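Local coordinates for hydroxylacyl-CoA dehydrogenase (Streptomyces coelicolor, PDB 5BKA) that probably acts on polyketide intermediates in the biosynthesis of the benzoisochromanequinone actinorhodin, as a noncanonical member of the NTF2-like superfamily, at the interface of chains A and B. Coordinates in Å, arbitrary orientation; residue numbers count along the deposited sequence, not the author numbering. Chains: chain A/B, Hydroxylacyl-CoA dehydrogenase.

Contact 1: the interface of chains A and B. Residues chain A 75, 104-109, 111; chain B 116, 141-142.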
# COMPACT_ATOMS: atom_id res chain seq x y z
N GLN A 75 0.69 -20.05 3.39
CA GLN A 75 1.56 -18.91 3.62
C GLN A 75 0.67 -17.68 3.78
O GLN A 75 -0.07 -17.32 2.86
CB GLN A 75 2.55 -18.71 2.48
CG GLN A 75 3.32 -17.39 2.55
CD GLN A 75 4.33 -17.38 3.68
OE1 GLN A 75 5.23 -18.21 3.73
NE2 GLN A 75 4.19 -16.43 4.60
N VAL A 104 -2.49 -17.78 1.38
CA VAL A 104 -2.06 -18.35 0.11
C VAL A 104 -1.88 -19.86 0.29
O VAL A 104 -1.09 -20.30 1.13
CB VAL A 104 -0.76 -17.70 -0.39
CG1 VAL A 104 -0.36 -18.27 -1.74
CG2 VAL A 104 -0.92 -16.19 -0.47
N HIS A 105 -2.61 -20.63 -0.51
CA HIS A 105 -2.53 -22.08 -0.47
C HIS A 105 -1.55 -22.58 -1.52
O HIS A 105 -1.42 -21.99 -2.60
CB HIS A 105 -3.91 -22.71 -0.72
CG HIS A 105 -4.92 -22.37 0.33
ND1 HIS A 105 -5.07 -23.10 1.49
CD2 HIS A 105 -5.85 -21.38 0.39
CE1 HIS A 105 -6.03 -22.57 2.22
NE2 HIS A 105 -6.52 -21.53 1.58
N ALA A 106 -0.84 -23.66 -1.19
CA ALA A 106 0.10 -24.26 -2.11
C ALA A 106 -0.55 -24.55 -3.46
O ALA A 106 -1.64 -25.13 -3.52
CB ALA A 106 0.67 -25.56 -1.52
N ASP A 107 0.11 -24.12 -4.53
CA ASP A 107 -0.29 -24.35 -5.92
C ASP A 107 -1.60 -23.67 -6.29
O ASP A 107 -2.23 -24.05 -7.29
CB ASP A 107 -0.37 -25.85 -6.22
CG ASP A 107 0.92 -26.58 -5.92
OD1 ASP A 107 2.00 -26.01 -6.16
OD2 ASP A 107 0.86 -27.73 -5.44
N VAL A 108 -2.04 -22.67 -5.53
CA VAL A 108 -3.23 -21.90 -5.85
C VAL A 108 -2.80 -20.44 -5.95
O VAL A 108 -2.41 -19.83 -4.94
CB VAL A 108 -4.34 -22.08 -4.80
CG1 VAL A 108 -5.57 -21.28 -5.18
CG2 VAL A 108 -4.68 -23.55 -4.63
N LYS A 109 -2.90 -19.87 -7.15
CA LYS A 109 -2.33 -18.55 -7.40
C LYS A 109 -3.15 -17.45 -6.75
O LYS A 109 -2.60 -16.49 -6.20
CB LYS A 109 -2.20 -18.31 -8.90
N PRO A 111 -4.97 -15.75 -3.88
CA PRO A 111 -5.07 -15.87 -2.43
C PRO A 111 -6.51 -15.79 -1.96
O PRO A 111 -7.40 -15.28 -2.64
CB PRO A 111 -4.26 -14.67 -1.91
CG PRO A 111 -3.51 -14.14 -3.10
CD PRO A 111 -4.33 -14.48 -4.29
N SER B 116 0.56 -13.76 -5.24
CA SER B 116 1.15 -13.06 -4.11
C SER B 116 2.64 -13.37 -4.08
O SER B 116 3.03 -14.54 -4.17
CB SER B 116 0.47 -13.50 -2.80
OG SER B 116 1.12 -12.98 -1.65
N ASP B 141 4.27 -17.01 -3.52
CA ASP B 141 3.92 -17.56 -2.22
C ASP B 141 3.24 -18.91 -2.34
O ASP B 141 3.30 -19.72 -1.40
CB ASP B 141 3.02 -16.58 -1.46
CG ASP B 141 3.78 -15.38 -0.92
OD1 ASP B 141 5.02 -15.48 -0.76
OD2 ASP B 141 3.15 -14.34 -0.66
N HIS B 142 2.59 -19.19 -3.47
CA HIS B 142 1.91 -20.47 -3.67
C HIS B 142 2.84 -21.55 -4.21
O HIS B 142 2.41 -22.70 -4.34
CB HIS B 142 0.72 -20.29 -4.61
CG HIS B 142 1.09 -19.93 -6.01
ND1 HIS B 142 1.54 -18.67 -6.36
CD2 HIS B 142 1.08 -20.66 -7.15
CE1 HIS B 142 1.79 -18.65 -7.66
NE2 HIS B 142 1.52 -19.84 -8.16
O HOH W 1 0.05 -16.57 -5.18

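Contact 2: the interface of chains A and B. Residues chain A 26, 77-79, 102; chain B 81-82, 98-100, 116.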
# COMPACT_ATOMS: atom_id res chain seq x y z
N ASP A 26 4.69 -13.30 9.50
CA ASP A 26 4.29 -14.10 8.34
C ASP A 26 5.30 -15.18 8.02
O ASP A 26 4.95 -16.17 7.38
CB ASP A 26 4.06 -13.20 7.12
CG ASP A 26 2.89 -12.26 7.32
OD1 ASP A 26 1.93 -12.63 8.04
OD2 ASP A 26 2.93 -11.15 6.76
N ARG A 77 -0.01 -13.54 4.71
CA ARG A 77 0.57 -12.21 4.56
C ARG A 77 -0.38 -11.20 5.19
O ARG A 77 -1.57 -11.18 4.86
CB ARG A 77 0.79 -11.85 3.08
CG ARG A 77 1.74 -12.79 2.34
CD ARG A 77 3.18 -12.57 2.75
NE ARG A 77 4.07 -13.54 2.13
CZ ARG A 77 5.25 -13.91 2.63
NH1 ARG A 77 5.69 -13.38 3.76
NH2 ARG A 77 5.99 -14.81 1.99
N HIS A 78 0.15 -10.37 6.08
CA HIS A 78 -0.63 -9.34 6.77
C HIS A 78 -0.27 -7.99 6.18
O HIS A 78 0.72 -7.36 6.58
CB HIS A 78 -0.35 -9.36 8.27
CG HIS A 78 -0.91 -10.55 8.99
ND1 HIS A 78 -0.40 -11.82 8.83
CD2 HIS A 78 -1.92 -10.66 9.88
CE1 HIS A 78 -1.08 -12.66 9.59
NE2 HIS A 78 -2.01 -11.98 10.23
N TRP A 79 -1.08 -7.52 5.23
CA TRP A 79 -0.86 -6.23 4.60
C TRP A 79 -1.38 -5.11 5.48
O TRP A 79 -2.44 -5.23 6.10
CB TRP A 79 -1.56 -6.19 3.24
CG TRP A 79 -0.80 -6.88 2.15
CD1 TRP A 79 -0.25 -8.13 2.20
CD2 TRP A 79 -0.48 -6.36 0.86
NE1 TRP A 79 0.38 -8.42 1.02
CE2 TRP A 79 0.25 -7.35 0.18
CE3 TRP A 79 -0.76 -5.15 0.21
CZ2 TRP A 79 0.72 -7.16 -1.12
CZ3 TRP A 79 -0.28 -4.97 -1.08
CH2 TRP A 79 0.45 -5.97 -1.73
N LEU A 102 -4.00 -12.11 3.96
CA LEU A 102 -3.99 -12.98 2.79
C LEU A 102 -3.62 -14.39 3.23
O LEU A 102 -2.69 -14.57 4.02
CB LEU A 102 -2.99 -12.48 1.74
CG LEU A 102 -3.40 -11.39 0.74
CD1 LEU A 102 -3.70 -10.07 1.44
CD2 LEU A 102 -2.31 -11.20 -0.31
N ASP B 81 3.90 -3.80 -0.51
CA ASP B 81 3.59 -3.59 0.90
C ASP B 81 4.74 -4.06 1.76
O ASP B 81 5.48 -4.99 1.40
CB ASP B 81 2.31 -4.33 1.31
CG ASP B 81 1.58 -3.64 2.45
OD1 ASP B 81 1.05 -2.53 2.22
OD2 ASP B 81 1.54 -4.20 3.57
N HIS B 82 4.88 -3.42 2.93
CA HIS B 82 5.81 -3.84 3.97
C HIS B 82 7.25 -3.93 3.46
O HIS B 82 7.94 -4.93 3.64
CB HIS B 82 5.37 -5.16 4.60
CG HIS B 82 4.24 -5.02 5.57
ND1 HIS B 82 4.07 -3.91 6.36
CD2 HIS B 82 3.21 -5.85 5.86
CE1 HIS B 82 2.99 -4.06 7.11
NE2 HIS B 82 2.45 -5.23 6.82
N TYR B 98 6.41 -7.25 0.03
CA TYR B 98 5.28 -8.02 -0.47
C TYR B 98 4.81 -7.42 -1.78
O TYR B 98 4.88 -6.21 -2.00
CB TYR B 98 4.12 -8.02 0.53
CG TYR B 98 4.40 -8.67 1.87
CD1 TYR B 98 5.56 -9.41 2.09
CD2 TYR B 98 3.50 -8.55 2.91
CE1 TYR B 98 5.80 -10.01 3.31
CE2 TYR B 98 3.73 -9.14 4.14
CZ TYR B 98 4.88 -9.87 4.33
OH TYR B 98 5.11 -10.45 5.55
N CYS B 99 4.31 -8.28 -2.67
CA CYS B 99 3.69 -7.81 -3.89
C CYS B 99 2.46 -8.66 -4.19
O CYS B 99 2.48 -9.88 -4.04
CB CYS B 99 4.66 -7.85 -5.08
SG CYS B 99 3.90 -7.50 -6.70
N LEU B 100 1.40 -8.00 -4.64
CA LEU B 100 0.15 -8.65 -5.01
C LEU B 100 -0.26 -8.13 -6.38
O LEU B 100 -0.42 -6.92 -6.56
CB LEU B 100 -0.96 -8.40 -3.98
CG LEU B 100 -2.34 -8.97 -4.30
CD1 LEU B 100 -2.32 -10.49 -4.38
CD2 LEU B 100 -3.37 -8.50 -3.28
N SER B 116 0.56 -13.76 -5.24
CA SER B 116 1.15 -13.06 -4.11
C SER B 116 2.64 -13.37 -4.08
O SER B 116 3.03 -14.54 -4.17
CB SER B 116 0.47 -13.50 -2.80
OG SER B 116 1.12 -12.98 -1.65
O HOH W 2 1.62 -10.62 -0.48

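Contact 1: the interface of chains A and B
The first torsions of B:His142 and A:Val104, which touch across the interface, differ: CG of the histidine sits between its own backbone N and carbonyl carbon (chi1 67°), while CG1 of the valine is anti to the backbone N (chi1 -178°) and points at the C-terminal loop of chain B. Both chains carry the SnoaL-like domain of the NTF2-like superfamily, and here that loop packs on the end of strand 93-105 of chain A and the turn that follows it. A:Val104 forks over the junction, CG1 lying 3.7 Å from CB of B:His142 and CG2 3.8 Å from CB of B:Ser116. Beyond the strand end, the backbone N of A:Asp107 donates to the carbonyl O of B:His142 at 2.7 Å. The imidazole turns one face to A:Lys109, whose CA sits over the ring centre, 3.9 Å from the centroid. Its ND1 binds a water at 2.8 Å that also bridges to A:Lys109 O and B:Ser116 N. An alanine in place of B:His142 would probably leave this water without its ring partner and open a gap beneath A:Lys109. Nearby, B:Ser116 OG donates to the carboxylate OD2 of B:Asp141 at 2.6 Å, from the anti side and somewhat out of the carboxylate plane, which would help to fix the turn of that carboxylate while its CG rests 4.0 Å from CG of A:Gln75.

Contact 2: the interface of chains A and B
The indole of A:Trp79 has B:Asp81 and B:Tyr98 on one side of its plane and CB of B:Leu100 below the other, at the rim. The carboxylate and indole planes are only 7° apart, and CB of B:Asp81 lies over the six-membered ring, 3.4 Å from its centroid, toward one end of the indole. CZ2 touches CB of B:Leu100 at 3.5 Å, while NE1 reaches a water also bound by OG of B:Ser116. B:Tyr98 runs antiparallel alongside the indole, its CD2 3.6 Å from NE1 of A:Trp79, and its hydroxyl reaches the end of helix 8-26. There OH donates to the carboxylate OD2 of A:Asp26 at 2.6 Å, on the anti lone pair. The same oxygen accepts from the backbone N of A:His78 on its syn side, out of the carboxylate plane, and OD1 takes ND1 of A:His78 at 2.6 Å; together these bonds would set the carboxylate's rotation. Over the centre of the phenol ring lies CD of A:Arg77, 3.6 Å from the centroid; a bend at chi2 helps bring the chain across, with the guanidinium tilted 49° from the ring. B:His82 points NE2 at the carbonyl O of A:His78, 2.8 Å away and within its own ring plane, although the bond is bent (123° at H). The patch joins helix 8-26 and strands 74-85 and 93-105 of chain A, where A:Leu102 CD2 nears B:Leu100, to strands 74-87, 93-105 and 112-124 of chain B.

Contact 1 and contact 2 are adjoining parts of one A–B interface, their C-alpha centres about 12 Å apart. B:Ser116, on strand 112-124, belongs to both, and strands 74-85 and 93-105 of chain A also run through the two. Contact 1 lies where the sheets end and relies largely on loop backbone, whereas contact 2 lies farther along the sheets and relies on aromatic and ionisable side chains. Together they would fix both the spacing and the tilt of the facing sheets. The deposited assembly holds three copies, and the interface is not an exact two-fold; it may or may not form in solution.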